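Local coordinates for protein mRNA export factor (Human herpesvirus 1, PDB 4YXP) that regulates viral gene expression at several levels, exporting intronless viral mRNAs from the nucleus, inhibiting cellular splicing and contributing to the shutoff of host protein synthesis, at residues I185-I188 / A189-V192; L199-R202 / V203-V207; P65-A68 / E69-R72; D41-G45 / Q46-A50. One frame throughout, in Å; residues are numbered along the deposited sequence.

Contact 1. Residues I185-I188 / A189-V192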
# COMPACT_ATOMS: atom_id res chain seq x y z
N ILE B 185 -5.61 -9.29 -21.09
CA ILE B 185 -5.04 -10.32 -20.23
C ILE B 185 -4.24 -11.31 -21.07
O ILE B 185 -4.80 -12.01 -21.92
CB ILE B 185 -6.14 -11.03 -19.42
CG1 ILE B 185 -6.87 -10.01 -18.54
CG2 ILE B 185 -5.54 -12.16 -18.58
CD1 ILE B 185 -8.04 -10.58 -17.75
N LYS B 186 -2.93 -11.37 -20.82
CA LYS B 186 -2.05 -12.27 -21.57
C LYS B 186 -1.09 -13.02 -20.65
O LYS B 186 -0.26 -13.80 -21.11
CB LYS B 186 -1.26 -11.49 -22.61
CG LYS B 186 -2.11 -10.79 -23.66
CD LYS B 186 -2.91 -11.77 -24.51
CE LYS B 186 -3.78 -11.03 -25.52
NZ LYS B 186 -4.81 -11.91 -26.14
N ASP B 187 -1.20 -12.79 -19.34
CA ASP B 187 -0.33 -13.45 -18.38
C ASP B 187 -0.93 -13.32 -16.98
O ASP B 187 -2.00 -12.74 -16.82
CB ASP B 187 1.08 -12.84 -18.41
CG ASP B 187 1.19 -11.59 -17.56
OD1 ASP B 187 0.40 -10.65 -17.76
OD2 ASP B 187 2.07 -11.55 -16.67
N ILE B 188 -0.23 -13.84 -15.98
CA ILE B 188 -0.77 -13.84 -14.62
C ILE B 188 -0.86 -12.42 -14.05
O ILE B 188 -1.81 -12.09 -13.35
CB ILE B 188 0.08 -14.75 -13.69
CG1 ILE B 188 -0.53 -14.80 -12.29
CG2 ILE B 188 1.53 -14.28 -13.63
CD1 ILE B 188 -1.92 -15.41 -12.23
N ALA B 189 0.13 -11.58 -14.34
CA ALA B 189 0.13 -10.23 -13.80
C ALA B 189 -1.06 -9.44 -14.33
O ALA B 189 -1.80 -8.83 -13.56
CB ALA B 189 1.43 -9.52 -14.12
N SER B 190 -1.24 -9.46 -15.65
CA SER B 190 -2.35 -8.73 -16.25
C SER B 190 -3.69 -9.36 -15.84
O SER B 190 -4.69 -8.65 -15.70
CB SER B 190 -2.22 -8.69 -17.77
OG SER B 190 -2.04 -9.98 -18.33
N PHE B 191 -3.71 -10.67 -15.64
CA PHE B 191 -4.93 -11.33 -15.17
C PHE B 191 -5.35 -10.79 -13.81
O PHE B 191 -6.48 -10.34 -13.62
CB PHE B 191 -4.75 -12.85 -15.07
CG PHE B 191 -5.89 -13.55 -14.38
CD1 PHE B 191 -7.06 -13.83 -15.07
CD2 PHE B 191 -5.80 -13.90 -13.04
CE1 PHE B 191 -8.12 -14.46 -14.43
CE2 PHE B 191 -6.86 -14.53 -12.40
CZ PHE B 191 -8.02 -14.81 -13.10
N VAL B 192 -4.42 -10.83 -12.86
CA VAL B 192 -4.71 -10.41 -11.49
C VAL B 192 -5.19 -8.96 -11.45
O VAL B 192 -6.19 -8.65 -10.81
CB VAL B 192 -3.48 -10.61 -10.59
CG1 VAL B 192 -3.69 -9.96 -9.22
CG2 VAL B 192 -3.18 -12.09 -10.41

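Contact 2. Residues L199-R202 / V203-V207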
# COMPACT_ATOMS: atom_id res chain seq x y z
N LEU B 199 -13.64 -6.03 -11.09
CA LEU B 199 -14.50 -6.34 -9.96
C LEU B 199 -14.64 -5.12 -9.04
O LEU B 199 -15.75 -4.78 -8.63
CB LEU B 199 -13.95 -7.55 -9.18
CG LEU B 199 -14.82 -8.11 -8.06
CD1 LEU B 199 -16.20 -8.52 -8.57
CD2 LEU B 199 -14.13 -9.30 -7.41
N ALA B 200 -13.53 -4.47 -8.73
CA ALA B 200 -13.56 -3.29 -7.87
C ALA B 200 -14.42 -2.19 -8.48
O ALA B 200 -15.13 -1.48 -7.78
CB ALA B 200 -12.15 -2.78 -7.61
N ASN B 201 -14.35 -2.06 -9.80
CA ASN B 201 -15.12 -1.03 -10.51
C ASN B 201 -16.62 -1.25 -10.34
O ASN B 201 -17.35 -0.31 -10.05
CB ASN B 201 -14.76 -1.02 -12.00
CG ASN B 201 -15.62 -0.06 -12.79
OD1 ASN B 201 -16.59 -0.47 -13.45
ND2 ASN B 201 -15.29 1.22 -12.73
N ARG B 202 -17.07 -2.49 -10.50
CA ARG B 202 -18.49 -2.80 -10.37
C ARG B 202 -18.95 -2.57 -8.93
O ARG B 202 -20.08 -2.13 -8.70
CB ARG B 202 -18.78 -4.24 -10.78
CG ARG B 202 -18.29 -4.63 -12.16
CD ARG B 202 -18.94 -3.81 -13.27
NE ARG B 202 -18.56 -4.31 -14.58
CZ ARG B 202 -17.39 -4.08 -15.17
NH1 ARG B 202 -16.47 -3.34 -14.57
NH2 ARG B 202 -17.14 -4.59 -16.37
N VAL B 203 -18.08 -2.87 -7.97
CA VAL B 203 -18.41 -2.66 -6.57
C VAL B 203 -18.68 -1.18 -6.31
O VAL B 203 -19.69 -0.82 -5.70
CB VAL B 203 -17.28 -3.18 -5.65
CG1 VAL B 203 -17.48 -2.70 -4.21
CG2 VAL B 203 -17.24 -4.71 -5.68
N GLU B 204 -17.77 -0.32 -6.76
CA GLU B 204 -17.88 1.11 -6.45
C GLU B 204 -19.02 1.76 -7.24
O GLU B 204 -19.46 2.85 -6.88
CB GLU B 204 -16.56 1.83 -6.73
CG GLU B 204 -16.16 1.94 -8.19
CD GLU B 204 -14.89 2.75 -8.38
OE1 GLU B 204 -14.97 4.00 -8.43
OE2 GLU B 204 -13.80 2.14 -8.48
N ARG B 205 -19.50 1.10 -8.29
CA ARG B 205 -20.65 1.61 -9.04
C ARG B 205 -21.97 1.21 -8.38
O ARG B 205 -23.04 1.59 -8.84
CB ARG B 205 -20.62 1.12 -10.50
CG ARG B 205 -19.45 1.70 -11.31
CD ARG B 205 -19.62 1.49 -12.82
NE ARG B 205 -20.29 0.23 -13.17
CZ ARG B 205 -19.95 -0.57 -14.17
NH1 ARG B 205 -18.91 -0.28 -14.96
NH2 ARG B 205 -20.64 -1.68 -14.40
N GLY B 206 -21.88 0.43 -7.31
CA GLY B 206 -23.05 0.09 -6.51
C GLY B 206 -24.12 -0.72 -7.21
O GLY B 206 -25.31 -0.58 -6.90
N VAL B 207 -23.72 -1.57 -8.14
CA VAL B 207 -24.68 -2.40 -8.87
C VAL B 207 -25.40 -3.34 -7.90
O VAL B 207 -24.87 -3.69 -6.85
CB VAL B 207 -23.99 -3.22 -9.99
CG1 VAL B 207 -23.34 -2.29 -11.00
CG2 VAL B 207 -22.95 -4.18 -9.40
O HOH W 1 -12.62 1.79 -11.01

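Contact 3. Residues P65-A68 / E69-R72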
# COMPACT_ATOMS: atom_id res chain seq x y z
N PRO B 65 -4.37 -13.03 16.06
CA PRO B 65 -4.06 -12.98 14.63
C PRO B 65 -4.58 -14.18 13.82
O PRO B 65 -4.53 -15.32 14.28
CB PRO B 65 -2.53 -12.96 14.61
CG PRO B 65 -2.17 -12.26 15.87
CD PRO B 65 -3.20 -12.67 16.88
N PHE B 66 -5.09 -13.89 12.63
CA PHE B 66 -5.57 -14.91 11.70
C PHE B 66 -4.48 -15.94 11.43
O PHE B 66 -3.34 -15.59 11.15
CB PHE B 66 -6.02 -14.23 10.40
CG PHE B 66 -6.61 -15.17 9.38
CD1 PHE B 66 -7.92 -15.59 9.48
CD2 PHE B 66 -5.85 -15.60 8.30
CE1 PHE B 66 -8.46 -16.44 8.53
CE2 PHE B 66 -6.38 -16.45 7.36
CZ PHE B 66 -7.69 -16.87 7.47
N ASP B 67 -4.84 -17.22 11.52
CA ASP B 67 -3.88 -18.30 11.29
C ASP B 67 -4.18 -19.03 9.99
O ASP B 67 -5.13 -19.80 9.91
CB ASP B 67 -3.87 -19.28 12.46
CG ASP B 67 -2.77 -20.31 12.34
OD1 ASP B 67 -1.68 -19.97 11.84
OD2 ASP B 67 -3.00 -21.47 12.75
N ALA B 68 -3.34 -18.80 8.98
CA ALA B 68 -3.56 -19.33 7.64
C ALA B 68 -3.70 -20.85 7.62
O ALA B 68 -4.49 -21.39 6.85
CB ALA B 68 -2.43 -18.90 6.72
N GLU B 69 -2.93 -21.55 8.45
CA GLU B 69 -2.94 -23.01 8.42
C GLU B 69 -4.16 -23.57 9.15
O GLU B 69 -4.74 -24.56 8.72
CB GLU B 69 -1.65 -23.58 9.02
CG GLU B 69 -0.42 -23.43 8.13
CD GLU B 69 -0.64 -23.92 6.71
OE1 GLU B 69 -1.12 -25.06 6.54
OE2 GLU B 69 -0.35 -23.16 5.76
N THR B 70 -4.54 -22.94 10.26
CA THR B 70 -5.75 -23.36 10.97
C THR B 70 -6.98 -23.07 10.12
O THR B 70 -7.91 -23.89 10.07
CB THR B 70 -5.89 -22.64 12.33
OG1 THR B 70 -4.73 -22.88 13.13
CG2 THR B 70 -7.12 -23.14 13.08
N ARG B 71 -6.99 -21.92 9.46
CA ARG B 71 -8.16 -21.50 8.69
C ARG B 71 -8.07 -21.94 7.22
O ARG B 71 -8.78 -21.42 6.37
CB ARG B 71 -8.33 -19.98 8.75
CG ARG B 71 -8.37 -19.36 10.16
CD ARG B 71 -8.99 -20.28 11.21
NE ARG B 71 -10.27 -20.84 10.81
CZ ARG B 71 -10.96 -21.72 11.53
NH1 ARG B 71 -12.12 -22.18 11.09
NH2 ARG B 71 -10.48 -22.13 12.70
N ARG B 72 -7.19 -22.89 6.93
CA ARG B 72 -7.07 -23.39 5.57
C ARG B 72 -8.25 -24.29 5.21
O ARG B 72 -8.70 -25.09 6.02
CB ARG B 72 -5.75 -24.15 5.38
CG ARG B 72 -5.43 -24.46 3.93
CD ARG B 72 -3.98 -24.90 3.75
NE ARG B 72 -3.64 -25.11 2.35
CZ ARG B 72 -2.40 -25.30 1.90
NH1 ARG B 72 -1.38 -25.31 2.74
NH2 ARG B 72 -2.19 -25.49 0.61

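Contact 4. Residues D41-G45 / Q46-A50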
# COMPACT_ATOMS: atom_id res chain seq x y z
N ASP B 41 -14.63 -3.61 20.84
CA ASP B 41 -15.90 -4.27 20.57
C ASP B 41 -16.53 -3.66 19.32
O ASP B 41 -17.58 -3.03 19.39
CB ASP B 41 -16.84 -4.14 21.76
CG ASP B 41 -18.12 -4.94 21.60
OD1 ASP B 41 -18.18 -5.81 20.70
OD2 ASP B 41 -19.07 -4.70 22.38
N PRO B 42 -15.87 -3.85 18.16
CA PRO B 42 -16.26 -3.16 16.93
C PRO B 42 -17.66 -3.51 16.44
O PRO B 42 -18.31 -2.67 15.81
CB PRO B 42 -15.20 -3.62 15.92
CG PRO B 42 -14.68 -4.90 16.46
CD PRO B 42 -14.75 -4.78 17.95
N PHE B 43 -18.13 -4.71 16.72
CA PHE B 43 -19.48 -5.10 16.30
C PHE B 43 -20.52 -4.50 17.24
O PHE B 43 -21.71 -4.53 16.95
CB PHE B 43 -19.61 -6.62 16.24
CG PHE B 43 -18.92 -7.24 15.06
CD1 PHE B 43 -19.56 -7.29 13.83
CD2 PHE B 43 -17.65 -7.75 15.17
CE1 PHE B 43 -18.93 -7.84 12.73
CE2 PHE B 43 -17.01 -8.31 14.07
CZ PHE B 43 -17.66 -8.36 12.85
N GLY B 44 -20.05 -3.96 18.36
CA GLY B 44 -20.87 -3.20 19.28
C GLY B 44 -22.30 -3.68 19.46
O GLY B 44 -23.25 -2.93 19.23
N GLY B 45 -22.45 -4.93 19.88
CA GLY B 45 -23.76 -5.46 20.22
C GLY B 45 -24.47 -6.22 19.12
O GLY B 45 -25.47 -6.89 19.38
N GLN B 46 -23.96 -6.14 17.89
CA GLN B 46 -24.58 -6.84 16.77
C GLN B 46 -23.57 -7.64 15.96
O GLN B 46 -23.28 -7.31 14.81
CB GLN B 46 -25.31 -5.85 15.85
CG GLN B 46 -26.50 -5.17 16.51
CD GLN B 46 -27.57 -4.76 15.50
OE1 GLN B 46 -27.78 -5.43 14.49
NE2 GLN B 46 -28.24 -3.65 15.78
N PRO B 47 -23.02 -8.70 16.57
CA PRO B 47 -22.09 -9.60 15.88
C PRO B 47 -22.83 -10.54 14.92
O PRO B 47 -24.06 -10.58 14.95
CB PRO B 47 -21.46 -10.38 17.02
CG PRO B 47 -22.52 -10.43 18.06
CD PRO B 47 -23.27 -9.13 17.96
N PHE B 48 -22.09 -11.26 14.08
CA PHE B 48 -22.69 -12.32 13.29
C PHE B 48 -23.25 -13.39 14.22
O PHE B 48 -22.56 -13.81 15.15
CB PHE B 48 -21.67 -12.96 12.34
CG PHE B 48 -21.30 -12.11 11.15
CD1 PHE B 48 -22.24 -11.79 10.18
CD2 PHE B 48 -20.00 -11.66 10.99
CE1 PHE B 48 -21.89 -11.03 9.09
CE2 PHE B 48 -19.65 -10.90 9.90
CZ PHE B 48 -20.59 -10.58 8.94
N PRO B 49 -24.50 -13.84 13.98
CA PRO B 49 -24.93 -15.06 14.67
C PRO B 49 -24.07 -16.24 14.22
O PRO B 49 -23.83 -16.36 13.01
CB PRO B 49 -26.39 -15.22 14.24
CG PRO B 49 -26.81 -13.87 13.76
CD PRO B 49 -25.58 -13.24 13.19
N ALA B 50 -23.63 -17.09 15.14
CA ALA B 50 -22.67 -18.14 14.79
C ALA B 50 -23.09 -19.52 15.28
O ALA B 50 -22.28 -20.46 15.27
CB ALA B 50 -21.30 -17.78 15.35

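Contact 1. Residues I185-I188 / A189-V192
Ile188, first residue of helix 188-204, runs beside Val192, and its CD1 lies near two residues of the following turn, 4.0 Å from Val192 CG2 and 4.2 Å from Phe191 CD2. CG1 stands anti to the backbone N (chi1 -177°), which sends CD1 along the helix. On the main chain, Val192 N donates to Ile188 O (2.9 Å) in a regular helical bond. Ile185 lays CG2 at the edge of the Phe191 ring, near its plane and 3.7 Å from Phe191 CB.

Ser190 ties the loop residues up to Asp187 to the first turn through a single hydroxyl. Its OG gives a short hydrogen bond to Asp187 OD1 (2.6 Å) and accepts one from Lys186 N (3.0 Å), the latter nearly straight at 164°. With OG between the backbone N and the carbonyl carbon (chi1 53°), the hydroxyl is turned back toward the loop. Asp187 OD1 is gripped twice: the hydroxyl reaches it on the anti side, and Ser190 N, 2.9 Å away, comes from above the carboxylate plane. The other oxygen, OD2, takes a weak bond from Ala189 N and is also hydrogen-bonded to Tyr164 OH.

Ile8, Leu16 and Ile19 of the second subunit pack on Ile185, Phe191 and Ile188 respectively, while Ile238 of helix 230-241 also touches Ile188. The Asp187 carboxylate would probably also be favoured by the helix dipole. This is an aspartate N-cap, here opening a helix of the CHC2-type zinc finger, with the Asp187 side chain about 9 Å from that of the zinc ligand His242.

Contact 2. Residues L199-R202 / V203-V207
A Schellman motif closes helix 188-204, where Asn201 and Arg202 lie one turn earlier in the helix than Arg205. Gly206 is the residue that leaves helical geometry; its positive phi (63°) is readily adopted by glycine, and Gly206 N bonds back to Val203 O (3.0 Å). The last regular bonds run from Val203 N to Leu199 O and from Glu204 N to Ala200 O, both 3.1 Å; the following N-H, at Arg205, makes only weak bonds to the carbonyls of Asn201 and Arg202. Val207, just past the glycine, folds back to place CG2 3.6 Å from Arg202 O.

Arg202 and Arg205 run alongside each other in the same direction, their guanidinium planes 25° apart. Arg202 CD sits over a face of the Arg205 group, 3.0 Å from Arg205 NH2, and Arg205 NH1 lies over a face of the Arg202 guanidinium. The Arg205 chain reaches this place by a bend at chi3 (-34°), well off a staggered value, which may indicate some strain. Two like charges this near probably repel; Asn201 OD1, 2.8 Å from Arg205 NH1, brings partial negative charge close by, although the angle is too poor for a hydrogen bond. Leu199 packs on Thr122 and Cys126 of helix 112-132.

At the nitrogen of the Asn201 amide, one water accepts from Asn201 ND2 (3.2 Å) and donates to Glu204 OE2 (2.8 Å).

Contact 3. Residues P65-A68 / E69-R72
Glu69 begins the return of the chain after Asp67 and Ala68: Glu69 N lies 3.2 Å from Asp67 O, but at an angle too poor for a hydrogen bond, and its side chain folds at chi2 so that the carboxylate turns toward the Arg72 guanidinium. Thr70 comes next. Thr70 N makes a weak bond to Asp67 OD2, whose modelled position is doubtful, so little should be rested on that pair.

Arg71 carries the contact. Arg71 N donates to Asp67 O over 2.9 Å at 159°, with the donor nearly along the C=O axis; this five-residue closure is an alpha turn. The start of its side chain lies against the Phe66 ring, Arg71 CG 3.3 Å from Phe66 CE1 and Arg71 CB 3.4 Å from Phe66 CZ. A chi2 of -32°, off a staggered value, and a further bend at chi3 lead the guanidinium away from the ring, so the methylenes alone pack there. Arg72 stretches out to bring NH1 to a long, in-plane salt bridge with Glu69 OE1 (3.8 Å). Its stronger partners, bound by Arg72 NH2, are the backbone O of Asn272 and the C-terminal O of Phe275 of the second subunit, both in the region important for homodimerization.

The turn borders that partner, whose Lys267 packs on Phe66. It lies in the loop between helices 56-59 and 75-91, with Arg71 resting on Pro57 and Val58 of the former.

Contact 4. Residues D41-G45 / Q46-A50
Phe43 and Phe48 approach each other obliquely, in neither a stack nor an edge-to-face pair: the ring centroids are 5.9 Å apart and the planes stand at 58°. Their closest carbons are Phe43 CE1 and Phe48 CE2, 4.2 Å apart. The backbone of Gln46 and Pro47 also comes close to the Phe43 side chain. Pro47 CA lies 3.9 Å from Phe43 CB, and Gln46 O 3.8 Å from Phe43 CD1. The Phe43 ring is set toward this part of the chain because CG stands anti to its own carbonyl carbon (chi1 -75°).

A hydrogen bond from Gln46 N to Phe43 O (2.9 Å) closes the turn; the donor sits well above the carbonyl plane. Gly44 and Gly45, at the two central positions of the turn, both have positive phi, and at Gly45 a side chain would collide with the carbonyl O of the preceding residue.

Both phenylalanines are buried with help from elsewhere. Thr98 and Met102 of helix 93-109 lie against Phe43, and Leu59 against Phe48. His265 of the second subunit meets Phe43 edge-to-face and packs on Phe48 as well; it belongs to a region important for homodimerization.

Two overlapping beta turns result: a type I turn from Asp41 to Gly44, closed by Gly44 N to Asp41 O (2.8 Å), runs into a glycine-rich type I' turn from Phe43 to Gln46.

Overall arrangement
Four local contacts illustrate how short-range turns and caps can punctuate a largely helical chain. In sequence they run contact 4, contact 3, contact 1, contact 2. The last two share helix 188-204, contact 1 at its start and contact 2 at its end, with centres about 20 Å apart, both inside the zinc finger region. Contacts 3 and 4 lie in the loops on either side of helix 56-59, with centres about 21 Å apart. Contacts 1 and 4 are about 38 Å apart between centres, on opposite sides of the chain's centre. Contacts 1, 3 and 4 touch the second subunit, as expected in the intertwined dimer seen here, where turns in the loops as well as a helix start meet the partner.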